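Local coordinates for peptide amidase (Stenotrophomonas maltophilia, PDB 1M22), which is an amidase signature enzyme that probably hydrolyses amide bonds, with peptide amides as its likely substrates, at residues A[104-109]-A[335-340]; A[449-452]-A[458-461]; A[316-321]-A[435-440]; A[67-72]-A[77-82]. One frame throughout, in Å; residues are numbered along the deposited sequence.

Contact 1 of 4, residues A[104-109]-A[335-340]; sequences QGFRPD and ERYFNT
Phe-106 and Tyr-337 meet rim to rim, their side chains arriving from opposite directions, where the last turns of helix 319-340 reach the loop between strand 82-86 and helix 112-119 of the amidase signature fold. The two rings do not stack. Tyr-337 lies at the edge of the Phe-106 ring, with CZ in the phenyl plane, and Phe-106 in turn lies near the plane of the phenol. On the carbon side, CE2 of Phe-106 packs against CE1 of Tyr-337 at 3.8 Å. Tyr-337 has CG anti to the backbone N (chi1 170°), which sends the phenol away from its helix and toward the loop.

Pro-108 completes the contact. Its CD sits 3.5 Å above the centre of the Phe-106 ring, so the proline covers one face of the phenyl while the tyrosine keeps to the rim. The same proline touches the phenol at its tip, CG of Pro-108 lying 4.0 Å from Tyr-337 OH.

The hydroxyl is buried but has a polar partner, a hydrogen bond to Asn-90 OD1. That fixes the phenol end beside the chain that follows strand 82-86, while its ring also meets that of His-341. Across the contact the closest approach is Tyr-337 OH to CE2 of Phe-106, 3.2 Å, oxygen against the rim of the phenyl.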
loop_
_atom_site.group_PDB
_atom_site.type_symbol
_atom_site.label_atom_id
_atom_site.label_comp_id
_atom_site.label_asym_id
_atom_site.label_seq_id
_atom_site.Cartn_x
_atom_site.Cartn_y
_atom_site.Cartn_z
ATOM N N GLN A 104 21.580 -0.306 5.740
ATOM C CA GLN A 104 21.275 -0.089 7.151
ATOM C C GLN A 104 21.773 1.248 7.699
ATOM O O GLN A 104 21.246 1.747 8.693
ATOM C CB GLN A 104 21.850 -1.229 7.995
ATOM C CG GLN A 104 23.356 -1.386 7.879
ATOM C CD GLN A 104 23.904 -2.438 8.821
ATOM O OE1 GLN A 104 23.487 -3.596 8.788
ATOM N NE2 GLN A 104 24.847 -2.039 9.667
ATOM N N GLY A 105 22.786 1.825 7.058
ATOM C CA GLY A 105 23.321 3.096 7.518
ATOM C C GLY A 105 23.089 4.233 6.540
ATOM O O GLY A 105 23.696 5.300 6.642
ATOM N N PHE A 106 22.196 3.995 5.587
ATOM C CA PHE A 106 21.853 4.968 4.557
ATOM C C PHE A 106 20.635 5.772 5.024
ATOM O O PHE A 106 19.537 5.227 5.153
ATOM C CB PHE A 106 21.567 4.207 3.260
ATOM C CG PHE A 106 21.035 5.055 2.145
ATOM C CD1 PHE A 106 21.749 6.151 1.673
ATOM C CD2 PHE A 106 19.830 4.728 1.538
ATOM C CE1 PHE A 106 21.264 6.906 0.604
ATOM C CE2 PHE A 106 19.339 5.472 0.477
ATOM C CZ PHE A 106 20.058 6.562 0.007
ATOM N N ARG A 107 20.835 7.065 5.273
ATOM C CA ARG A 107 19.762 7.926 5.773
ATOM C C ARG A 107 19.502 9.165 4.918
ATOM O O ARG A 107 19.875 10.281 5.288
ATOM C CB ARG A 107 20.092 8.355 7.207
ATOM C CG ARG A 107 20.458 7.195 8.122
ATOM C CD ARG A 107 20.749 7.667 9.537
ATOM N NE ARG A 107 21.124 6.563 10.415
ATOM C CZ ARG A 107 22.299 5.941 10.381
ATOM N NH1 ARG A 107 23.227 6.314 9.510
ATOM N NH2 ARG A 107 22.547 4.944 11.219
ATOM N N PRO A 108 18.849 8.986 3.761
ATOM C CA PRO A 108 18.537 10.092 2.848
ATOM C C PRO A 108 17.461 11.057 3.353
ATOM O O PRO A 108 16.700 10.741 4.267
ATOM C CB PRO A 108 18.108 9.372 1.575
ATOM C CG PRO A 108 17.460 8.127 2.103
ATOM C CD PRO A 108 18.413 7.697 3.196
ATOM N N ASP A 109 17.406 12.234 2.737
ATOM C CA ASP A 109 16.430 13.257 3.097
ATOM C C ASP A 109 15.019 12.836 2.699
ATOM O O ASP A 109 14.840 11.956 1.857
ATOM C CB ASP A 109 16.779 14.582 2.413
ATOM C CG ASP A 109 18.179 15.057 2.743
ATOM O OD1 ASP A 109 18.504 15.159 3.943
ATOM O OD2 ASP A 109 18.952 15.330 1.799
ATOM N N GLU A 335 19.463 2.113 -10.077
ATOM C CA GLU A 335 20.753 2.764 -10.225
ATOM C C GLU A 335 20.593 4.285 -10.236
ATOM O O GLU A 335 21.436 4.998 -9.696
ATOM C CB GLU A 335 21.469 2.242 -11.478
ATOM C CG GLU A 335 21.629 0.717 -11.448
ATOM C CD GLU A 335 22.692 0.185 -12.392
ATOM O OE1 GLU A 335 22.809 0.699 -13.523
ATOM O OE2 GLU A 335 23.401 -0.767 -12.000
ATOM N N ARG A 336 19.505 4.785 -10.818
ATOM C CA ARG A 336 19.272 6.229 -10.823
ATOM C C ARG A 336 19.052 6.686 -9.378
ATOM O O ARG A 336 19.573 7.719 -8.958
ATOM C CB ARG A 336 18.046 6.586 -11.673
ATOM C CG ARG A 336 17.710 8.082 -11.676
ATOM C CD ARG A 336 16.671 8.428 -12.739
ATOM N NE ARG A 336 15.353 7.863 -12.453
ATOM C CZ ARG A 336 14.517 8.334 -11.532
ATOM N NH1 ARG A 336 14.855 9.385 -10.800
ATOM N NH2 ARG A 336 13.340 7.754 -11.341
ATOM N N TYR A 337 18.281 5.910 -8.620
ATOM C CA TYR A 337 18.015 6.241 -7.225
ATOM C C TYR A 337 19.308 6.255 -6.410
ATOM O O TYR A 337 19.546 7.182 -5.631
ATOM C CB TYR A 337 17.008 5.243 -6.626
ATOM C CG TYR A 337 16.841 5.350 -5.124
ATOM C CD1 TYR A 337 17.784 4.798 -4.263
ATOM C CD2 TYR A 337 15.762 6.036 -4.566
ATOM C CE1 TYR A 337 17.668 4.923 -2.887
ATOM C CE2 TYR A 337 15.635 6.170 -3.184
ATOM C CZ TYR A 337 16.596 5.611 -2.352
ATOM O OH TYR A 337 16.511 5.738 -0.986
ATOM N N PHE A 338 20.146 5.233 -6.586
ATOM C CA PHE A 338 21.406 5.165 -5.851
ATOM C C PHE A 338 22.264 6.400 -6.120
ATOM O O PHE A 338 22.901 6.935 -5.212
ATOM C CB PHE A 338 22.221 3.923 -6.242
ATOM C CG PHE A 338 21.699 2.623 -5.677
ATOM C CD1 PHE A 338 20.922 2.591 -4.522
ATOM C CD2 PHE A 338 22.044 1.417 -6.284
ATOM C CE1 PHE A 338 20.503 1.373 -3.981
ATOM C CE2 PHE A 338 21.629 0.199 -5.750
ATOM C CZ PHE A 338 20.860 0.176 -4.599
ATOM N N ASN A 339 22.288 6.841 -7.373
ATOM C CA ASN A 339 23.077 8.004 -7.761
ATOM C C ASN A 339 22.487 9.305 -7.231
ATOM O O ASN A 339 23.201 10.136 -6.674
ATOM C CB ASN A 339 23.189 8.071 -9.288
ATOM C CG ASN A 339 23.864 9.342 -9.770
ATOM O OD1 ASN A 339 23.245 10.407 -9.829
ATOM N ND2 ASN A 339 25.142 9.237 -10.110
ATOM N N THR A 340 21.181 9.469 -7.406
ATOM C CA THR A 340 20.481 10.671 -6.965
ATOM C C THR A 340 20.626 10.944 -5.469
ATOM O O THR A 340 20.820 12.087 -5.055
ATOM C CB THR A 340 18.972 10.580 -7.300
ATOM O OG1 THR A 340 18.804 10.466 -8.718
ATOM C CG2 THR A 340 18.232 11.814 -6.800
#

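Contact 2 of 4, residues A[449-452]-A[458-461]; sequences VPMG and PVGL
Val-449 and Leu-461 form the tight end of the beta hairpin made by strands 446-454 and 457-464. They are an antiparallel hydrogen-bonded pair: Val-449 N gives to Leu-461 O at 2.9 Å, and Leu-461 N answers to Val-449 O at 2.8 Å, almost straight at 175°. One step on, Pro-450 and Gly-460 make the non-hydrogen-bonded pair, their CA atoms 4.3 Å apart, as such pairs are closer than hydrogen-bonded ones.

Over this end folds Met-451. Its CG stands between the backbone N and the carbonyl carbon (chi1 76°), which turns the chain across the partner strand so that SD rests 4.0 Å from Leu-461 CB, the two side chains roughly perpendicular. Tyr-480 of helix 470-484 touches Val-449, Met-451 and Leu-461, and helix 289-302 packs on Met-451, Val-459 and Leu-461, so this face is well buried.

Toward the hairpin turn the register slips. Met-451 and Gly-452 both face Val-459, a classic beta bulge. Met-451 N still bonds to Val-459 O in the carbonyl plane, at 3.0 Å, but the bond from Val-459 N to Gly-452 O is more bent and approaches 35° off the carbonyl plane. Gly-452 is the one partly exposed residue here.

Pro-450 has no N-H, and in its non-hydrogen-bonded pair none is needed by strand 457-464. The hairpin therefore keeps four backbone bonds despite a proline in each strand, and the bulge takes up the extra residue.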
loop_
_atom_site.group_PDB
_atom_site.type_symbol
_atom_site.label_atom_id
_atom_site.label_comp_id
_atom_site.label_asym_id
_atom_site.label_seq_id
_atom_site.Cartn_x
_atom_site.Cartn_y
_atom_site.Cartn_z
ATOM N N VAL A 449 -11.498 -3.031 0.461
ATOM C CA VAL A 449 -12.237 -2.769 1.697
ATOM C C VAL A 449 -12.581 -4.107 2.351
ATOM O O VAL A 449 -12.995 -5.043 1.674
ATOM C CB VAL A 449 -13.570 -2.023 1.419
ATOM C CG1 VAL A 449 -14.294 -1.732 2.732
ATOM C CG2 VAL A 449 -13.304 -0.742 0.654
ATOM N N PRO A 450 -12.408 -4.213 3.676
ATOM C CA PRO A 450 -12.728 -5.470 4.360
ATOM C C PRO A 450 -14.167 -5.912 4.091
ATOM O O PRO A 450 -15.089 -5.098 4.165
ATOM C CB PRO A 450 -12.511 -5.122 5.827
ATOM C CG PRO A 450 -11.385 -4.139 5.766
ATOM C CD PRO A 450 -11.791 -3.251 4.607
ATOM N N MET A 451 -14.365 -7.190 3.781
ATOM C CA MET A 451 -15.715 -7.672 3.529
ATOM C C MET A 451 -16.093 -8.895 4.360
ATOM O O MET A 451 -17.165 -9.468 4.182
ATOM C CB MET A 451 -15.923 -7.958 2.038
ATOM C CG MET A 451 -15.299 -9.225 1.504
ATOM S SD MET A 451 -16.099 -9.649 -0.067
ATOM C CE MET A 451 -17.675 -9.902 0.480
ATOM N N GLY A 452 -15.213 -9.287 5.273
ATOM C CA GLY A 452 -15.503 -10.430 6.116
ATOM C C GLY A 452 -14.276 -11.264 6.404
ATOM O O GLY A 452 -13.144 -10.814 6.229
ATOM N N PRO A 458 -9.059 -12.441 7.523
ATOM C CA PRO A 458 -9.680 -11.418 6.675
ATOM C C PRO A 458 -9.685 -11.640 5.172
ATOM O O PRO A 458 -8.741 -12.180 4.597
ATOM C CB PRO A 458 -8.904 -10.153 7.029
ATOM C CG PRO A 458 -8.466 -10.389 8.432
ATOM C CD PRO A 458 -8.038 -11.836 8.398
ATOM N N VAL A 459 -10.767 -11.173 4.556
ATOM C CA VAL A 459 -10.962 -11.214 3.111
ATOM C C VAL A 459 -11.436 -9.814 2.722
ATOM O O VAL A 459 -12.201 -9.185 3.458
ATOM C CB VAL A 459 -12.040 -12.241 2.699
ATOM C CG1 VAL A 459 -12.308 -12.147 1.205
ATOM C CG2 VAL A 459 -11.582 -13.644 3.060
ATOM N N GLY A 460 -10.973 -9.325 1.579
ATOM C CA GLY A 460 -11.367 -7.997 1.143
ATOM C C GLY A 460 -12.086 -7.948 -0.188
ATOM O O GLY A 460 -12.022 -8.886 -0.988
ATOM N N LEU A 461 -12.800 -6.847 -0.400
ATOM C CA LEU A 461 -13.523 -6.595 -1.642
ATOM C C LEU A 461 -12.721 -5.539 -2.402
ATOM O O LEU A 461 -12.482 -4.429 -1.899
ATOM C CB LEU A 461 -14.930 -6.068 -1.351
ATOM C CG LEU A 461 -15.783 -5.748 -2.582
ATOM C CD1 LEU A 461 -16.059 -7.022 -3.368
ATOM C CD2 LEU A 461 -17.083 -5.101 -2.136
#

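Contact 3 of 4, residues A[316-321]-A[435-440]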
loop_
_atom_site.group_PDB
_atom_site.type_symbol
_atom_site.label_atom_id
_atom_site.label_comp_id
_atom_site.label_asym_id
_atom_site.label_seq_id
_atom_site.Cartn_x
_atom_site.Cartn_y
_atom_site.Cartn_z
ATOM N N GLY A 316 -4.691 -11.446 -17.546
ATOM C CA GLY A 316 -3.385 -12.078 -17.436
ATOM C C GLY A 316 -2.535 -12.154 -18.692
ATOM O O GLY A 316 -1.414 -12.660 -18.646
ATOM N N ALA A 317 -3.046 -11.648 -19.810
ATOM C CA ALA A 317 -2.308 -11.694 -21.072
ATOM C C ALA A 317 -1.028 -10.863 -21.049
ATOM O O ALA A 317 -0.139 -11.051 -21.878
ATOM C CB ALA A 317 -3.206 -11.228 -22.213
ATOM N N TRP A 318 -0.940 -9.953 -20.086
ATOM C CA TRP A 318 0.207 -9.061 -19.945
ATOM C C TRP A 318 1.331 -9.612 -19.070
ATOM O O TRP A 318 2.349 -8.953 -18.889
ATOM C CB TRP A 318 -0.270 -7.737 -19.353
ATOM C CG TRP A 318 -0.977 -7.928 -18.043
ATOM C CD1 TRP A 318 -0.406 -8.198 -16.828
ATOM C CD2 TRP A 318 -2.391 -7.928 -17.828
ATOM N NE1 TRP A 318 -1.381 -8.366 -15.874
ATOM C CE2 TRP A 318 -2.608 -8.207 -16.461
ATOM C CE3 TRP A 318 -3.499 -7.719 -18.661
ATOM C CZ2 TRP A 318 -3.890 -8.284 -15.906
ATOM C CZ3 TRP A 318 -4.774 -7.795 -18.109
ATOM C CH2 TRP A 318 -4.958 -8.075 -16.744
ATOM N N ALA A 319 1.149 -10.812 -18.528
ATOM C CA ALA A 319 2.144 -11.414 -17.641
ATOM C C ALA A 319 3.592 -11.358 -18.131
ATOM O O ALA A 319 4.474 -10.871 -17.421
ATOM C CB ALA A 319 1.759 -12.857 -17.337
ATOM N N GLU A 320 3.840 -11.862 -19.335
ATOM C CA GLU A 320 5.189 -11.879 -19.893
ATOM C C GLU A 320 5.756 -10.480 -20.123
ATOM O O GLU A 320 6.911 -10.206 -19.790
ATOM C CB GLU A 320 5.196 -12.670 -21.203
ATOM C CG GLU A 320 6.554 -12.769 -21.869
ATOM C CD GLU A 320 6.563 -13.746 -23.029
ATOM O OE1 GLU A 320 5.750 -13.576 -23.963
ATOM O OE2 GLU A 320 7.384 -14.685 -23.004
ATOM N N ALA A 321 4.943 -9.598 -20.695
ATOM C CA ALA A 321 5.375 -8.231 -20.961
ATOM C C ALA A 321 5.695 -7.509 -19.655
ATOM O O ALA A 321 6.661 -6.746 -19.580
ATOM C CB ALA A 321 4.288 -7.478 -21.725
ATOM N N SER A 435 -7.447 -10.437 -9.633
ATOM C CA SER A 435 -7.638 -9.437 -10.679
ATOM C C SER A 435 -6.909 -8.109 -10.477
ATOM O O SER A 435 -6.848 -7.297 -11.404
ATOM C CB SER A 435 -9.133 -9.144 -10.842
ATOM O OG SER A 435 -9.854 -10.301 -11.234
ATOM N N TYR A 436 -6.354 -7.881 -9.287
ATOM C CA TYR A 436 -5.676 -6.615 -9.004
ATOM C C TYR A 436 -4.484 -6.291 -9.903
ATOM O O TYR A 436 -4.085 -5.130 -10.009
ATOM C CB TYR A 436 -5.249 -6.550 -7.530
ATOM C CG TYR A 436 -4.308 -7.649 -7.094
ATOM C CD1 TYR A 436 -2.974 -7.660 -7.505
ATOM C CD2 TYR A 436 -4.755 -8.687 -6.277
ATOM C CE1 TYR A 436 -2.110 -8.682 -7.114
ATOM C CE2 TYR A 436 -3.900 -9.712 -5.882
ATOM C CZ TYR A 436 -2.581 -9.703 -6.305
ATOM O OH TYR A 436 -1.738 -10.724 -5.928
ATOM N N SER A 437 -3.917 -7.300 -10.553
ATOM C CA SER A 437 -2.781 -7.062 -11.431
ATOM C C SER A 437 -3.161 -6.136 -12.584
ATOM O O SER A 437 -2.333 -5.371 -13.074
ATOM C CB SER A 437 -2.252 -8.383 -11.993
ATOM O OG SER A 437 -1.150 -8.159 -12.862
ATOM N N ALA A 438 -4.416 -6.207 -13.018
ATOM C CA ALA A 438 -4.876 -5.366 -14.117
ATOM C C ALA A 438 -4.692 -3.887 -13.781
ATOM O O ALA A 438 -4.173 -3.119 -14.587
ATOM C CB ALA A 438 -6.341 -5.656 -14.427
ATOM N N ALA A 439 -5.119 -3.485 -12.588
ATOM C CA ALA A 439 -4.979 -2.091 -12.192
ATOM C C ALA A 439 -3.510 -1.709 -12.042
ATOM O O ALA A 439 -3.093 -0.625 -12.452
ATOM C CB ALA A 439 -5.727 -1.838 -10.884
ATOM N N ALA A 440 -2.720 -2.600 -11.456
ATOM C CA ALA A 440 -1.303 -2.324 -11.271
ATOM C C ALA A 440 -0.579 -2.113 -12.602
ATOM O O ALA A 440 0.175 -1.153 -12.765
ATOM C CB ALA A 440 -0.646 -3.465 -10.490
#
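Trp-318 points its indole at the first turn of helix 436-442, and the two halves of the ring system do different work there. On the pyrrole side, NE1 donates to Ser-437 OG at 3.0 Å. The hydroxyl lies 16° out of the indole plane, close to the ring edge, and the N-H...O angle is 156°. On the benzo side, CH2 presses on the methyl of Ala-438, CB to CH2 3.6 Å, while CZ2 sits equally near Ala-438 CA. The indole thus spans two successive residues of the helix, a polar grip on one and a hydrophobic contact on the next.

Torsions at both ends set this up. Trp-318 closes up on its own backbone, CG between N and the carbonyl carbon (chi1 57°), which lays one face of the indole over the type I turn from Gly-316 to Ala-319; Gly-316 N stands 3.5 Å above that face, toward the rim. Ser-437 holds OG anti to its backbone N, where it also meets Asp-187 OD2. Accepting the indole N-H, the hydroxyl probably donates its own hydrogen bond to that carboxylate. The side chain of Ser-437 is about 11 Å from that of the nucleophile Ser-189.

The turn leads straight into helix 319-340. Helix 383-407 backs both partners, Ala-396 against Trp-318 and Ile-401 against Ala-438, while the other side of helix 436-442 rests on Met-464 of strand 457-464.

Contact 4 of 4, residues A[67-72]-A[77-82]; sequences RERRDG and PLHGIP
Arg-69, in the last turn of helix 58-70, and His-79, in the loop that returns toward strand 82-86, mark the nearest backbone approach, CA to CA 8.4 Å, so side chains bridge the gap. His-79 sends its imidazole back at the helix, CG anti to the backbone N (chi1 -167°), and meets Glu-68 and Arg-69 there. Glu-68 OE1 comes within 3.3 Å of His-79 CE1, the carboxylate turned 50° from the ring, and Glu-68 CB lies in the ring plane at its edge. Arg-69 runs alongside it, headed the other way: its guanidinium stands nearly upright to the imidazole, 85° between planes, with NH2 3.7 Å from His-79 CD2.

Two turns shape the backbone around this meeting. Gly-72 ends the helix in a Schellman motif, its positive phi reversing the chain, and a type II beta turn from Leu-78 to Ile-81 follows, with Gly-80 in the third position and Ile-81 N bonded to Leu-78 O at 3.0 Å. The connection is a tight link from helix to strand at the periphery of the fold.

Both imidazole nitrogens are occupied: NE2 by the carbonyl of Arg-65, ND1 by the backbone N of Arg-75. A ring that accepts at ND1 and donates at NE2 is probably neutral. Glu-68 OE2 takes salt bridges from Arg-65 and Arg-75, and Gln-17 of helix 13-21 joins the two segments, its OE1 bonded to Arg-69 NH2 and its NE2 to His-79 O.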
loop_
_atom_site.group_PDB
_atom_site.type_symbol
_atom_site.label_atom_id
_atom_site.label_comp_id
_atom_site.label_asym_id
_atom_site.label_seq_id
_atom_site.Cartn_x
_atom_site.Cartn_y
_atom_site.Cartn_z
ATOM N N ARG A 67 2.702 22.341 20.519
ATOM C CA ARG A 67 3.024 23.738 20.796
ATOM C C ARG A 67 2.345 24.615 19.743
ATOM O O ARG A 67 1.776 25.661 20.064
ATOM C CB ARG A 67 4.541 23.965 20.782
ATOM C CG ARG A 67 5.242 23.579 22.088
ATOM C CD ARG A 67 6.713 23.993 22.084
ATOM N NE ARG A 67 7.548 23.108 21.276
ATOM C CZ ARG A 67 8.002 21.926 21.682
ATOM N NH1 ARG A 67 7.713 21.474 22.895
ATOM N NH2 ARG A 67 8.748 21.193 20.869
ATOM N N GLU A 68 2.392 24.178 18.488
ATOM C CA GLU A 68 1.763 24.931 17.405
ATOM C C GLU A 68 0.260 25.023 17.647
ATOM O O GLU A 68 -0.345 26.076 17.448
ATOM C CB GLU A 68 2.038 24.262 16.054
ATOM C CG GLU A 68 3.511 24.230 15.673
ATOM C CD GLU A 68 3.782 23.444 14.403
ATOM O OE1 GLU A 68 2.968 22.559 14.056
ATOM O OE2 GLU A 68 4.821 23.696 13.758
ATOM N N ARG A 69 -0.344 23.921 18.083
ATOM C CA ARG A 69 -1.776 23.913 18.352
ATOM C C ARG A 69 -2.109 24.917 19.455
ATOM O O ARG A 69 -3.043 25.707 19.322
ATOM C CB ARG A 69 -2.243 22.515 18.766
ATOM C CG ARG A 69 -3.748 22.411 19.002
ATOM C CD ARG A 69 -4.157 21.007 19.432
ATOM N NE ARG A 69 -3.942 20.009 18.386
ATOM C CZ ARG A 69 -4.773 19.787 17.371
ATOM N NH1 ARG A 69 -5.892 20.488 17.247
ATOM N NH2 ARG A 69 -4.484 18.851 16.479
ATOM N N ARG A 70 -1.339 24.890 20.539
ATOM C CA ARG A 70 -1.573 25.808 21.648
ATOM C C ARG A 70 -1.355 27.255 21.208
ATOM O O ARG A 70 -1.900 28.183 21.808
ATOM C CB ARG A 70 -0.651 25.473 22.829
ATOM C CG ARG A 70 -0.807 24.046 23.360
ATOM C CD ARG A 70 -0.332 23.917 24.807
ATOM N NE ARG A 70 1.096 24.178 24.972
ATOM C CZ ARG A 70 2.064 23.329 24.635
ATOM N NH1 ARG A 70 1.766 22.151 24.110
ATOM N NH2 ARG A 70 3.334 23.663 24.824
ATOM N N ASP A 71 -0.569 27.441 20.151
ATOM C CA ASP A 71 -0.276 28.771 19.622
ATOM C C ASP A 71 -1.292 29.179 18.557
ATOM O O ASP A 71 -1.244 30.294 18.036
ATOM C CB ASP A 71 1.135 28.796 19.027
ATOM C CG ASP A 71 1.605 30.199 18.697
ATOM O OD1 ASP A 71 1.619 31.056 19.607
ATOM O OD2 ASP A 71 1.965 30.447 17.529
ATOM N N GLY A 72 -2.204 28.269 18.234
ATOM C CA GLY A 72 -3.222 28.554 17.237
ATOM C C GLY A 72 -2.727 28.486 15.805
ATOM O O GLY A 72 -3.232 29.197 14.935
ATOM N N PRO A 77 -6.209 18.782 8.689
ATOM C CA PRO A 77 -6.813 17.544 9.192
ATOM C C PRO A 77 -5.863 16.523 9.814
ATOM O O PRO A 77 -6.276 15.730 10.660
ATOM C CB PRO A 77 -7.516 16.977 7.959
ATOM C CG PRO A 77 -7.855 18.197 7.170
ATOM C CD PRO A 77 -6.603 19.020 7.289
ATOM N N LEU A 78 -4.601 16.533 9.397
ATOM C CA LEU A 78 -3.635 15.572 9.922
ATOM C C LEU A 78 -2.707 16.119 11.004
ATOM O O LEU A 78 -1.760 15.443 11.408
ATOM C CB LEU A 78 -2.779 15.006 8.782
ATOM C CG LEU A 78 -3.482 14.267 7.639
ATOM C CD1 LEU A 78 -2.437 13.707 6.687
ATOM C CD2 LEU A 78 -4.345 13.142 8.185
ATOM N N HIS A 79 -2.984 17.325 11.487
ATOM C CA HIS A 79 -2.139 17.937 12.507
ATOM C C HIS A 79 -2.038 17.078 13.766
ATOM O O HIS A 79 -3.031 16.860 14.464
ATOM C CB HIS A 79 -2.679 19.321 12.874
ATOM C CG HIS A 79 -1.720 20.148 13.671
ATOM N ND1 HIS A 79 -1.033 21.214 13.131
ATOM C CD2 HIS A 79 -1.314 20.054 14.960
ATOM C CE1 HIS A 79 -0.246 21.741 14.052
ATOM N NE2 HIS A 79 -0.398 21.056 15.171
ATOM N N GLY A 80 -0.830 16.594 14.048
ATOM C CA GLY A 80 -0.606 15.775 15.228
ATOM C C GLY A 80 -0.908 14.290 15.094
ATOM O O GLY A 80 -0.770 13.549 16.062
ATOM N N ILE A 81 -1.311 13.850 13.905
ATOM C CA ILE A 81 -1.643 12.442 13.666
ATOM C C ILE A 81 -0.397 11.591 13.407
ATOM O O ILE A 81 0.356 11.861 12.476
ATOM C CB ILE A 81 -2.598 12.312 12.454
ATOM C CG1 ILE A 81 -3.911 13.043 12.744
ATOM C CG2 ILE A 81 -2.843 10.843 12.128
ATOM C CD1 ILE A 81 -4.729 12.445 13.871
ATOM N N PRO A 82 -0.163 10.553 14.233
ATOM C CA PRO A 82 1.009 9.683 14.060
ATOM C C PRO A 82 0.818 8.629 12.975
ATOM O O PRO A 82 -0.213 7.954 12.932
ATOM C CB PRO A 82 1.177 9.029 15.435
ATOM C CG PRO A 82 0.402 9.922 16.370
ATOM C CD PRO A 82 -0.788 10.315 15.543
#

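Along the chain, contact 4 closes first; contacts 1 and 3 then interlock, their segments alternating, and contact 2 comes last. Helix 319-340 ties contact 3, at its start, to contact 1, near its end, with centres 30 Å apart. Contact 2 is the one within the eleven-stranded sheet; helix 436-442 of contact 3 leads into its first strand, and the nearest atoms of the two are about 9 Å apart. Contact 4 lies 42 Å from contact 3, centre to centre, across the chain's centre, yet its loop enters strand 82-86, which carries the active-site Lys-86. Contacts 1 and 3 thus join parts far apart in sequence, each with a side chain 11 to 12 Å from that of an active-site residue, while contacts 2 and 4 join neighbours in sequence.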